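Local structure of muramidase (Trichobolus zukalii, 6ZMV) at residues A[5-8]-A[13-16]; A[22-27]-A[182-187]; A[60-65]-A[70-75]; A[88-93]-A[198-203]; A[111-116]-A[148-153]. The protein hydrolyses the beta-1,4 linkages between N-acetylmuramic acid and N-acetylglucosamine in bacterial peptidoglycan, acting as a fungal family 25 muramidase (lysozyme). All blocks are in the same frame, centred on the assembly; numbering follows the deposited sequence.

Interaction 1: A[5-8]-A[13-16]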
# COMPACT_ATOMS: atom_id res chain seq x y z
N PHE A 5 9.75 -2.58 4.29
CA PHE A 5 9.39 -1.45 5.13
C PHE A 5 8.60 -0.45 4.31
O PHE A 5 8.47 -0.61 3.08
CB PHE A 5 10.63 -0.82 5.78
CG PHE A 5 11.66 -0.19 4.88
CD1 PHE A 5 12.43 -0.97 3.98
CD2 PHE A 5 11.99 1.16 5.02
CE1 PHE A 5 13.43 -0.37 3.25
CE2 PHE A 5 13.00 1.73 4.28
CZ PHE A 5 13.72 0.98 3.41
N ASP A 6 8.06 0.55 4.98
CA ASP A 6 7.34 1.60 4.26
C ASP A 6 7.71 2.97 4.88
O ASP A 6 7.92 3.07 6.13
CB ASP A 6 5.85 1.32 4.17
CG ASP A 6 5.16 1.28 5.47
OD1 ASP A 6 4.80 2.39 6.03
OD2 ASP A 6 4.95 0.16 5.98
N ILE A 7 7.78 3.98 4.04
CA ILE A 7 8.31 5.32 4.39
C ILE A 7 7.54 6.39 3.65
O ILE A 7 6.77 6.13 2.70
CB ILE A 7 9.82 5.42 4.04
CG1 ILE A 7 10.13 5.08 2.57
CG2 ILE A 7 10.63 4.54 4.99
CD1 ILE A 7 11.59 5.19 2.18
N SER A 8 7.78 7.61 4.08
CA SER A 8 7.12 8.83 3.58
C SER A 8 8.04 10.01 3.86
O SER A 8 9.16 9.85 4.32
CB SER A 8 5.78 9.00 4.23
OG SER A 8 5.93 9.38 5.59
N SER A 13 15.42 11.39 5.29
CA SER A 13 16.69 10.73 4.93
C SER A 13 16.56 9.27 5.30
O SER A 13 16.24 8.94 6.45
CB SER A 13 17.85 11.36 5.68
OG SER A 13 19.07 10.81 5.26
N VAL A 14 16.89 8.41 4.37
CA VAL A 14 16.89 6.93 4.59
C VAL A 14 18.17 6.33 3.99
O VAL A 14 18.44 6.63 2.84
CB VAL A 14 15.62 6.27 4.00
CG1 VAL A 14 15.71 4.77 4.08
CG2 VAL A 14 14.37 6.70 4.76
N ASN A 15 18.83 5.42 4.70
CA ASN A 15 19.99 4.68 4.16
C ASN A 15 19.46 3.44 3.47
O ASN A 15 19.38 2.36 4.05
CB ASN A 15 20.93 4.35 5.30
CG ASN A 15 22.21 3.66 4.91
OD1 ASN A 15 23.05 3.29 5.79
ND2 ASN A 15 22.36 3.41 3.65
N TYR A 16 19.11 3.60 2.21
CA TYR A 16 18.44 2.54 1.43
C TYR A 16 19.36 1.31 1.36
O TYR A 16 18.95 0.16 1.45
CB TYR A 16 18.08 2.98 0.03
CG TYR A 16 17.35 4.30 0.00
CD1 TYR A 16 16.02 4.40 0.34
CD2 TYR A 16 18.01 5.48 -0.28
CE1 TYR A 16 15.37 5.63 0.41
CE2 TYR A 16 17.40 6.73 -0.19
CZ TYR A 16 16.08 6.82 0.21
OH TYR A 16 15.53 8.04 0.33

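Interaction 2: A[22-27]-A[182-187]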
# COMPACT_ATOMS: atom_id res chain seq x y z
N SER A 22 20.89 -5.10 5.40
CA SER A 22 20.31 -5.71 6.62
C SER A 22 19.24 -6.74 6.31
O SER A 22 18.78 -7.39 7.26
CB SER A 22 19.74 -4.62 7.53
OG SER A 22 18.43 -4.19 7.09
N GLY A 23 18.81 -6.84 5.05
CA GLY A 23 17.89 -7.91 4.63
C GLY A 23 16.63 -7.39 3.99
O GLY A 23 15.82 -8.21 3.54
N ALA A 24 16.38 -6.09 4.01
CA ALA A 24 15.16 -5.58 3.35
C ALA A 24 15.26 -5.88 1.86
O ALA A 24 16.33 -5.68 1.25
CB ALA A 24 14.94 -4.10 3.55
N ARG A 25 14.13 -6.28 1.26
CA ARG A 25 14.05 -6.50 -0.17
C ARG A 25 13.02 -5.63 -0.87
O ARG A 25 13.01 -5.64 -2.11
CB ARG A 25 13.93 -7.99 -0.51
CG ARG A 25 15.14 -8.78 -0.08
CD ARG A 25 16.35 -8.56 -0.95
NE ARG A 25 17.55 -9.29 -0.58
CZ ARG A 25 18.46 -8.84 0.25
NH1 ARG A 25 19.57 -9.52 0.50
NH2 ARG A 25 18.28 -7.71 0.88
N PHE A 26 12.13 -4.98 -0.13
CA PHE A 26 11.15 -4.10 -0.77
C PHE A 26 10.86 -2.92 0.14
O PHE A 26 11.07 -2.98 1.37
CB PHE A 26 9.85 -4.85 -1.15
CG PHE A 26 9.03 -5.29 0.05
CD1 PHE A 26 9.32 -6.46 0.69
CD2 PHE A 26 7.98 -4.53 0.56
CE1 PHE A 26 8.59 -6.89 1.79
CE2 PHE A 26 7.28 -4.91 1.70
CZ PHE A 26 7.57 -6.12 2.29
N VAL A 27 10.38 -1.86 -0.48
CA VAL A 27 9.91 -0.67 0.26
C VAL A 27 8.70 -0.10 -0.45
O VAL A 27 8.66 -0.09 -1.68
CB VAL A 27 11.05 0.37 0.42
CG1 VAL A 27 11.56 0.84 -0.94
CG2 VAL A 27 10.62 1.50 1.33
N ASP A 182 5.55 -0.14 13.76
CA ASP A 182 5.72 1.23 13.27
C ASP A 182 7.12 1.73 13.61
O ASP A 182 7.28 2.95 13.75
CB ASP A 182 4.60 2.15 13.75
CG ASP A 182 4.46 2.27 15.25
OD1 ASP A 182 5.24 1.64 15.95
OD2 ASP A 182 3.54 3.02 15.69
N LYS A 183 8.10 0.83 13.75
CA LYS A 183 9.46 1.10 14.33
C LYS A 183 10.56 0.46 13.49
O LYS A 183 11.48 -0.11 14.05
CB LYS A 183 9.60 0.57 15.76
CG LYS A 183 8.58 1.10 16.76
N TYR A 184 10.48 0.52 12.16
CA TYR A 184 11.58 -0.05 11.34
C TYR A 184 12.89 0.69 11.65
O TYR A 184 12.91 1.94 11.74
CB TYR A 184 11.23 0.05 9.86
CG TYR A 184 12.26 -0.62 8.99
CD1 TYR A 184 12.43 -1.99 9.08
CD2 TYR A 184 13.01 0.08 8.06
CE1 TYR A 184 13.38 -2.62 8.33
CE2 TYR A 184 13.93 -0.57 7.26
CZ TYR A 184 14.13 -1.92 7.40
OH TYR A 184 15.09 -2.57 6.65
N ALA A 185 14.00 -0.03 11.72
CA ALA A 185 15.28 0.55 12.20
C ALA A 185 15.73 1.76 11.36
O ALA A 185 16.23 2.73 11.89
CB ALA A 185 16.35 -0.49 12.26
N TYR A 186 15.51 1.73 10.05
CA TYR A 186 16.00 2.79 9.14
C TYR A 186 14.99 3.90 9.02
O TYR A 186 15.27 4.90 8.35
CB TYR A 186 16.33 2.22 7.77
CG TYR A 186 17.59 1.40 7.78
CD1 TYR A 186 18.83 2.03 7.71
CD2 TYR A 186 17.56 0.05 8.02
CE1 TYR A 186 20.02 1.33 7.84
CE2 TYR A 186 18.74 -0.67 8.11
CZ TYR A 186 19.95 -0.01 8.08
OH TYR A 186 21.10 -0.73 8.22
N GLY A 187 13.85 3.76 9.72
CA GLY A 187 12.76 4.71 9.65
C GLY A 187 11.53 4.07 9.06
O GLY A 187 11.59 3.18 8.18

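Interaction 3: A[60-65]-A[70-75]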
# COMPACT_ATOMS: atom_id res chain seq x y z
N HIS A 60 -0.99 5.53 -1.87
CA HIS A 60 -1.92 6.66 -1.82
C HIS A 60 -2.69 6.65 -0.51
O HIS A 60 -3.41 5.68 -0.24
CB HIS A 60 -2.91 6.52 -2.98
CG HIS A 60 -3.90 7.65 -2.95
ND1 HIS A 60 -3.55 8.91 -3.34
CD2 HIS A 60 -5.16 7.71 -2.49
CE1 HIS A 60 -4.61 9.70 -3.14
NE2 HIS A 60 -5.62 8.98 -2.62
N PHE A 61 -2.56 7.72 0.27
CA PHE A 61 -3.36 7.90 1.48
C PHE A 61 -4.76 8.39 1.08
O PHE A 61 -4.92 9.53 0.67
CB PHE A 61 -2.61 8.82 2.43
CG PHE A 61 -3.21 8.95 3.81
CD1 PHE A 61 -4.53 9.34 4.02
CD2 PHE A 61 -2.39 8.80 4.90
CE1 PHE A 61 -5.03 9.40 5.30
CE2 PHE A 61 -2.90 8.90 6.18
CZ PHE A 61 -4.19 9.23 6.37
N ALA A 62 -5.74 7.53 1.15
CA ALA A 62 -7.11 7.83 0.69
C ALA A 62 -7.72 8.90 1.58
O ALA A 62 -7.67 8.85 2.82
CB ALA A 62 -7.98 6.59 0.75
N ARG A 63 -8.46 9.81 0.94
CA ARG A 63 -9.35 10.76 1.65
C ARG A 63 -10.72 10.70 1.03
O ARG A 63 -11.05 11.47 0.14
CB ARG A 63 -8.73 12.15 1.61
CG ARG A 63 -7.41 12.33 2.37
CD ARG A 63 -7.65 12.43 3.86
NE ARG A 63 -6.52 12.66 4.70
CZ ARG A 63 -6.46 12.45 6.00
NH1 ARG A 63 -7.50 12.00 6.72
NH2 ARG A 63 -5.29 12.71 6.56
N PRO A 64 -11.51 9.66 1.34
CA PRO A 64 -12.74 9.44 0.58
C PRO A 64 -13.78 10.56 0.67
O PRO A 64 -14.63 10.58 -0.18
CB PRO A 64 -13.26 8.11 1.16
CG PRO A 64 -12.04 7.42 1.65
CD PRO A 64 -11.20 8.53 2.27
N ALA A 65 -13.74 11.41 1.69
CA ALA A 65 -14.71 12.52 1.75
C ALA A 65 -14.33 13.63 0.79
O ALA A 65 -15.18 14.48 0.60
CB ALA A 65 -14.76 13.04 3.17
N SER A 70 -12.20 7.49 -8.28
CA SER A 70 -11.58 7.61 -9.61
C SER A 70 -10.59 8.78 -9.64
O SER A 70 -9.47 8.66 -10.20
CB SER A 70 -12.62 7.77 -10.68
OG SER A 70 -12.03 7.54 -11.95
N ALA A 71 -11.00 9.91 -9.10
CA ALA A 71 -10.16 11.12 -9.16
C ALA A 71 -8.86 10.87 -8.38
O ALA A 71 -7.79 11.31 -8.80
CB ALA A 71 -10.90 12.28 -8.61
N GLN A 72 -8.95 10.21 -7.24
CA GLN A 72 -7.74 9.92 -6.45
C GLN A 72 -6.86 8.85 -7.12
O GLN A 72 -5.63 9.01 -7.06
CB GLN A 72 -8.14 9.60 -5.02
CG GLN A 72 -8.42 10.88 -4.27
CD GLN A 72 -8.81 10.72 -2.82
OE1 GLN A 72 -8.17 10.04 -2.02
NE2 GLN A 72 -9.86 11.44 -2.43
N ALA A 73 -7.44 7.88 -7.78
CA ALA A 73 -6.62 6.93 -8.55
C ALA A 73 -5.88 7.65 -9.68
O ALA A 73 -4.70 7.37 -9.88
CB ALA A 73 -7.44 5.80 -9.11
N ASP A 74 -6.52 8.60 -10.35
CA ASP A 74 -5.85 9.33 -11.45
C ASP A 74 -4.66 10.11 -10.86
O ASP A 74 -3.56 10.13 -11.42
CB ASP A 74 -6.80 10.35 -12.08
CG ASP A 74 -7.79 9.76 -13.04
OD1 ASP A 74 -7.63 8.61 -13.41
OD2 ASP A 74 -8.75 10.49 -13.38
N PHE A 75 -4.90 10.79 -9.74
CA PHE A 75 -3.88 11.63 -9.10
C PHE A 75 -2.69 10.78 -8.65
O PHE A 75 -1.53 11.12 -8.90
CB PHE A 75 -4.53 12.42 -7.96
CG PHE A 75 -3.58 13.33 -7.26
CD1 PHE A 75 -2.98 14.39 -7.92
CD2 PHE A 75 -3.39 13.21 -5.90
CE1 PHE A 75 -2.13 15.23 -7.22
CE2 PHE A 75 -2.50 14.01 -5.21
CZ PHE A 75 -1.88 15.01 -5.88

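Interaction 4: A[88-93]-A[198-203]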
# COMPACT_ATOMS: atom_id res chain seq x y z
N ILE A 88 10.83 -4.78 -10.84
CA ILE A 88 11.22 -4.14 -9.58
C ILE A 88 10.13 -3.21 -9.09
O ILE A 88 10.35 -2.52 -8.10
CB ILE A 88 12.56 -3.40 -9.69
CG1 ILE A 88 12.46 -2.25 -10.69
CG2 ILE A 88 13.71 -4.35 -9.98
CD1 ILE A 88 13.65 -1.30 -10.64
N THR A 89 8.92 -3.31 -9.60
CA THR A 89 7.84 -2.39 -9.24
C THR A 89 6.64 -3.14 -8.65
O THR A 89 6.08 -4.01 -9.26
CB THR A 89 7.39 -1.53 -10.41
OG1 THR A 89 8.52 -0.99 -11.08
CG2 THR A 89 6.52 -0.37 -9.96
N LEU A 90 6.29 -2.79 -7.41
CA LEU A 90 5.07 -3.31 -6.81
C LEU A 90 3.86 -2.63 -7.40
O LEU A 90 3.93 -1.43 -7.72
CB LEU A 90 5.07 -3.06 -5.30
CG LEU A 90 6.12 -3.83 -4.51
CD1 LEU A 90 6.14 -3.37 -3.05
CD2 LEU A 90 5.83 -5.31 -4.60
N PRO A 91 2.72 -3.31 -7.48
CA PRO A 91 1.50 -2.58 -7.79
C PRO A 91 1.29 -1.52 -6.72
O PRO A 91 1.56 -1.73 -5.55
CB PRO A 91 0.40 -3.65 -7.76
CG PRO A 91 0.99 -4.81 -6.95
CD PRO A 91 2.48 -4.72 -7.14
N GLY A 92 0.72 -0.39 -7.12
CA GLY A 92 0.47 0.68 -6.18
C GLY A 92 -0.45 0.23 -5.06
O GLY A 92 -1.31 -0.63 -5.26
N MET A 93 -0.30 0.83 -3.88
CA MET A 93 -1.06 0.46 -2.66
C MET A 93 -2.04 1.58 -2.27
O MET A 93 -1.62 2.75 -2.12
CB MET A 93 -0.08 0.12 -1.53
CG MET A 93 -0.79 -0.32 -0.29
SD MET A 93 0.39 -0.79 1.02
CE MET A 93 0.60 0.78 1.84
N ASP A 198 11.47 -15.15 -4.40
CA ASP A 198 11.04 -15.49 -5.77
C ASP A 198 9.54 -15.17 -5.90
O ASP A 198 9.07 -14.66 -6.96
CB ASP A 198 11.31 -16.97 -6.10
CG ASP A 198 12.79 -17.27 -6.24
OD1 ASP A 198 13.51 -16.50 -6.91
OD2 ASP A 198 13.20 -18.27 -5.64
N ARG A 199 8.75 -15.49 -4.86
CA ARG A 199 7.30 -15.20 -4.92
C ARG A 199 7.07 -13.68 -4.97
O ARG A 199 6.20 -13.17 -5.68
CB ARG A 199 6.59 -15.87 -3.77
CG ARG A 199 5.08 -15.85 -3.95
CD ARG A 199 4.32 -16.21 -2.68
NE ARG A 199 4.19 -17.61 -2.42
CZ ARG A 199 3.21 -18.42 -2.91
NH1 ARG A 199 2.43 -18.08 -3.89
NH2 ARG A 199 3.15 -19.63 -2.49
N LEU A 200 7.87 -12.90 -4.24
CA LEU A 200 7.78 -11.43 -4.27
C LEU A 200 8.12 -10.89 -5.67
O LEU A 200 7.46 -10.01 -6.17
CB LEU A 200 8.69 -10.86 -3.19
CG LEU A 200 8.85 -9.35 -3.23
CD1 LEU A 200 7.51 -8.61 -3.04
CD2 LEU A 200 9.82 -8.92 -2.17
N LYS A 201 9.16 -11.41 -6.28
CA LYS A 201 9.54 -11.02 -7.66
C LYS A 201 8.39 -11.29 -8.63
O LYS A 201 8.14 -10.48 -9.52
CB LYS A 201 10.81 -11.71 -8.09
CG LYS A 201 12.07 -11.20 -7.43
CD LYS A 201 13.31 -12.00 -7.70
CE LYS A 201 14.54 -11.35 -7.11
NZ LYS A 201 15.71 -12.21 -7.32
N ALA A 202 7.70 -12.42 -8.44
CA ALA A 202 6.54 -12.75 -9.27
C ALA A 202 5.41 -11.75 -9.04
O ALA A 202 4.76 -11.32 -9.98
CB ALA A 202 6.10 -14.16 -9.01
N LEU A 203 5.17 -11.36 -7.81
CA LEU A 203 4.17 -10.28 -7.52
C LEU A 203 4.55 -9.00 -8.26
O LEU A 203 3.70 -8.42 -8.89
CB LEU A 203 4.10 -10.01 -6.01
CG LEU A 203 3.17 -8.88 -5.65
CD1 LEU A 203 1.74 -9.24 -6.02
CD2 LEU A 203 3.29 -8.48 -4.18

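Interaction 5: A[111-116]-A[148-153]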
# COMPACT_ATOMS: atom_id res chain seq x y z
N ALA A 111 -21.23 3.16 0.64
CA ALA A 111 -20.51 4.27 -0.01
C ALA A 111 -19.01 4.01 0.03
O ALA A 111 -18.34 4.28 -0.97
CB ALA A 111 -20.82 5.59 0.64
N MET A 112 -18.49 3.48 1.14
CA MET A 112 -17.04 3.21 1.21
C MET A 112 -16.67 2.11 0.20
O MET A 112 -15.64 2.21 -0.45
CB MET A 112 -16.64 2.80 2.63
CG MET A 112 -15.18 2.61 2.76
SD MET A 112 -14.19 4.13 2.53
CE MET A 112 -14.46 4.91 4.10
N VAL A 113 -17.44 1.03 0.14
CA VAL A 113 -17.14 -0.03 -0.83
C VAL A 113 -17.20 0.55 -2.24
O VAL A 113 -16.32 0.22 -3.05
CB VAL A 113 -18.10 -1.21 -0.62
CG1 VAL A 113 -17.96 -2.23 -1.74
CG2 VAL A 113 -17.80 -1.92 0.70
N ASN A 114 -18.19 1.37 -2.52
CA ASN A 114 -18.29 1.97 -3.88
C ASN A 114 -17.06 2.85 -4.17
O ASN A 114 -16.57 2.85 -5.28
CB ASN A 114 -19.60 2.75 -4.04
CG ASN A 114 -20.82 1.88 -4.13
OD1 ASN A 114 -20.69 0.68 -4.40
ND2 ASN A 114 -21.96 2.49 -3.87
N TRP A 115 -16.63 3.62 -3.18
CA TRP A 115 -15.49 4.54 -3.35
C TRP A 115 -14.22 3.71 -3.62
O TRP A 115 -13.48 3.99 -4.58
CB TRP A 115 -15.27 5.36 -2.07
CG TRP A 115 -14.27 6.44 -2.21
CD1 TRP A 115 -14.57 7.72 -2.51
CD2 TRP A 115 -12.83 6.36 -2.13
NE1 TRP A 115 -13.41 8.46 -2.61
CE2 TRP A 115 -12.32 7.64 -2.43
CE3 TRP A 115 -11.93 5.33 -1.88
CZ2 TRP A 115 -10.96 7.92 -2.42
CZ3 TRP A 115 -10.60 5.59 -1.89
CH2 TRP A 115 -10.12 6.86 -2.20
N ILE A 116 -13.99 2.67 -2.84
CA ILE A 116 -12.81 1.81 -3.07
C ILE A 116 -12.92 1.14 -4.43
O ILE A 116 -11.94 1.05 -5.13
CB ILE A 116 -12.67 0.79 -1.94
CG1 ILE A 116 -12.40 1.48 -0.61
CG2 ILE A 116 -11.58 -0.24 -2.25
CD1 ILE A 116 -12.50 0.56 0.61
N ASN A 148 -16.11 -8.55 1.09
CA ASN A 148 -15.27 -9.49 0.36
C ASN A 148 -15.11 -9.11 -1.10
O ASN A 148 -14.54 -9.88 -1.86
CB ASN A 148 -15.76 -10.93 0.51
CG ASN A 148 -17.05 -11.22 -0.17
OD1 ASN A 148 -17.56 -10.36 -0.85
ND2 ASN A 148 -17.52 -12.45 -0.06
N LYS A 149 -15.53 -7.90 -1.50
CA LYS A 149 -15.56 -7.55 -2.92
C LYS A 149 -14.18 -7.59 -3.60
O LYS A 149 -14.13 -7.77 -4.83
CB LYS A 149 -16.15 -6.16 -3.08
CG LYS A 149 -16.38 -5.71 -4.52
CD LYS A 149 -17.26 -4.49 -4.69
CE LYS A 149 -17.51 -4.26 -6.18
NZ LYS A 149 -18.24 -3.01 -6.41
N PHE A 150 -13.12 -7.36 -2.86
CA PHE A 150 -11.75 -7.19 -3.41
C PHE A 150 -10.86 -8.40 -3.18
O PHE A 150 -9.70 -8.39 -3.56
CB PHE A 150 -11.14 -5.90 -2.88
CG PHE A 150 -12.07 -4.71 -3.01
CD1 PHE A 150 -12.45 -4.21 -4.24
CD2 PHE A 150 -12.69 -4.22 -1.89
CE1 PHE A 150 -13.38 -3.20 -4.33
CE2 PHE A 150 -13.65 -3.21 -1.98
CZ PHE A 150 -13.99 -2.71 -3.21
N ALA A 151 -11.40 -9.41 -2.50
CA ALA A 151 -10.62 -10.55 -1.97
C ALA A 151 -10.01 -11.38 -3.08
O ALA A 151 -9.01 -12.02 -2.77
CB ALA A 151 -11.45 -11.37 -1.07
N THR A 152 -10.56 -11.36 -4.30
CA THR A 152 -10.03 -12.16 -5.40
C THR A 152 -9.18 -11.37 -6.39
O THR A 152 -8.62 -11.96 -7.25
CB THR A 152 -11.13 -12.91 -6.17
OG1 THR A 152 -12.00 -11.95 -6.78
CG2 THR A 152 -11.97 -13.79 -5.27
N THR A 153 -9.03 -10.06 -6.17
CA THR A 153 -8.40 -9.17 -7.14
C THR A 153 -7.26 -8.33 -6.57
O THR A 153 -6.26 -8.18 -7.25
CB THR A 153 -9.43 -8.25 -7.76
OG1 THR A 153 -10.20 -7.59 -6.76
CG2 THR A 153 -10.34 -9.01 -8.71

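Interaction 1: A[5-8]-A[13-16]
Ile7 overlaps Val14 methyl against methyl: the two side chains reach toward each other tip to tip, and Ile7 CD1 stops 4.1 Å from Val14 CG2. The reach comes from the extended end of the isoleucine, whose chi2 of 179° carries CD1 straight out from the strand. The same CD1 also meets Tyr16, lying 4.2 Å from its CE1 and close to the plane of the ring, so that the methyl sits at the ring edge and not over a face.

Val14 uses its fork to serve two partners. While CG2 faces Ile7, the other branch lies 4.1 Å from Phe5 CE2, with Val14 CG1 again near the plane of the aromatic ring. Phe5 and Val14 slide past each other in opposite directions, so this is a flank contact and not an end-on one. No hydrogen bond joins the two segments. The contact is wholly apolar and leaves a wide backbone separation, 8.7 Å between the CA atoms of Ile7 and Val14.

Outside the two segments, His45 ND1 holds the Tyr16 OH by a hydrogen bond; within 13-16, Val14 O lies 3.2 Å above the plane of the Tyr16 ring, offset toward the rim. Asn15 occupies the N-cap position of helix 16-21. Phe5 and Ile7 thus present one side of strand 2-7 to the loop leading into that helix, with strand 26-33 hydrogen-bonded alongside and helix 42-51 bringing His45 against both Ile7 and Val14.

Interaction 2: A[22-27]-A[182-187]
Van der Waals contact carries this meeting of Ala24 and Ser22 with two tyrosines. The Ala24 methyl approaches the phenol end of Tyr184, with Ala24 CB 3.5 Å from Tyr184 OH. Extension of the tyrosine makes this possible: CG is anti to the backbone N (chi1 -176°), which sends the ring out from its loop toward 22-27. Ser22 adds a second touch, its OG 3.7 Å from Tyr186 CE2, an oblique approach to that ring.

Among polar pairs, Ser22 OG and Tyr184 OH are 3.7 Å apart, too far for a hydrogen bond. The serine hydroxyl is engaged instead with Ala19 O, in helix 16-21.

Hydrogen bonds do occur inside each segment. Gly187 N binds Tyr184 O at 2.9 Å, closing the type I turn whose first and third residues are the two tyrosines and so setting the backbone there. Across the contact, Gly23 ends helix 16-21 in a Schellman motif, with a positive phi of 124°, and beyond it Arg25 NH2 bridges Ala24 O and Tyr20 O, which ties the segment to the helix end.

Aromatic stacking pairs Tyr184 with Phe5 of strand 2-7, which places the tyrosine between that strand and the exit of helix 16-21. Since no bond crosses between 22-27 and 182-187, and only 120 Å² is buried, the two segments meet by van der Waals packing alone, and each is placed by its own surroundings: the Tyr184-Phe5 stack on one side and the Ser22 OG bond to Ala19 O on the other.

Interaction 3: A[60-65]-A[70-75]
His60 and Gln72 meet inside a beta-alpha-beta unit, strand 55-61, helix 69-78 and strand 93-95, where the helix turns a glutamine back onto the strand end. The tight part is a three-bond clasp around the Gln72 amide. Gln72 OE1 accepts from His60 NE2 at 2.8 Å and from Arg63 N at 3.0 Å. Both donors lie in the carbonyl plane, with C=O...donor angles of 123° and 130°, and they come from different sides, so each takes its own lone pair. The amide nitrogen returns a bond, Gln72 NE2 to Arg63 O at 2.8 Å, and also pairs with Ser67 OG. In this buried group the bonds at OE1 and NE2 settle which end of the amide is oxygen and fix its rotation. His60 is held in turn from behind, through ND1 to Thr32 OG1.

On the looser side the Arg63 side chain leads away from helix 69-78, to a salt bridge with Glu33, and Phe61 likewise points away. These two nevertheless meet each other, for Phe61 CE1 stands 3.4 Å above the plane of the Arg63 guanidinium, over its centre.

Interaction 4: A[88-93]-A[198-203]
Leu90 supplies the centre of the first shell with a single methyl, CD2, that touches two leucines of helix 197-205. Leu90 CD2 is 4.0 Å from Leu200 CD1 and 4.1 Å from Leu203 CD2. The leucine pairs differ in attitude, since Leu90 runs across Leu200 at about a right angle but meets Leu203 on a slant. Beside them the proline ring makes a lighter contact, Pro91 CD lying 4.5 Å from Leu203 CG.

What brings the two helix leucines together is their spacing of three residues, which puts both on one flank of the helix; Leu203 N closes that turn on Arg199 O at 3.0 Å. Both have CG anti to the backbone N (172° in Leu200, 177° in Leu203), and their side chains bend round so that the ends come nearer to 88-93 than their CB directions suggest.

Segment 88-93 leads into strand 93-95 of a TIM-barrel-like fold, and the leucines pack against the starts of neighbouring parallel strands: Leu90 and Leu200 both touch Ile55, Leu200 touches Phe26, and Pro91 touches Met132. The C-terminal helix therefore packs against the N-terminal ends of these strands.

Farther out, polar bonds position the loop backbone. Gly92 N is bonded to Tyr123 OH, while Thr89 OG1 bonds Asp86 OD1 and Arg56 NH1. On the helix side, Leu203 O is held by Arg129 NH2.

Interaction 5: A[111-116]-A[148-153]
Phe150 takes Ile116 over one ring face and Val113 at its edge, joining a type I beta turn, Asn148 to Ala151, to helix 109-127 of the TIM-barrel-like fold. The aromatic side chain leaves the third position of the turn, with CB directed toward the helix and CG anti to the carbonyl carbon (chi1 -49°). Along the ring the first atom to meet the helix is Phe150 CD2, 4.1 Å from Ile116 CG2. One atom farther, Phe150 CE2 closes to 3.6 Å of that same methyl. On the other flank Phe150 CE1 stays 4.0 Å from Ile116 CG2. At the tip, Phe150 CZ is 3.6 Å from Ile116 CG2 and also has Val113 O in the ring plane beyond it, at 3.7 Å.

The methyl therefore lies over the ring, displaced toward its outer half. This is a CH-pi contact: Ile116 CG2 is 3.9 Å from the Phe150 ring centroid and 24° off the normal. The opposite face is covered by the preceding residue, Lys149, whose CB stands over the ring centre, so the phenyl is sandwiched between turn and helix. Trp140 and Ile133 add further packing around Phe150, which is buried.

Lys149 itself continues outward, extended across the flank of the helix at the exposed border. Its NZ hydrogen-bonds Ser117 OG, and on the way its aliphatic part brushes the valine, Lys149 CD lying 3.8 Å from Val113 CG1.

Overall arrangement
All five lie on the curled sheet of a TIM-barrel-like family 25 domain or on helices and loops packed against it. Interactions 1 and 2, centres 7 Å apart, join through Phe5 of strand 2-7, which probably bonds Phe26 of adjacent strand 26-33 and packs on Tyr184. Interactions 3 and 5, centres 14 Å apart, meet where Trp115 packs on Pro64, Ala62 and Gln72. Interaction 4 links to both groups: Phe26 touches Leu90 and Leu200, and a probable hydrogen bond, His60 N to Met93 O, joins strands 55-61 and 93-95. Interactions 1 and 3 are local, 5 spans 32 residues, and 2 and 4 (155 and 105) tie strand 26-33 and the loop before 93-95 to the chain's last part.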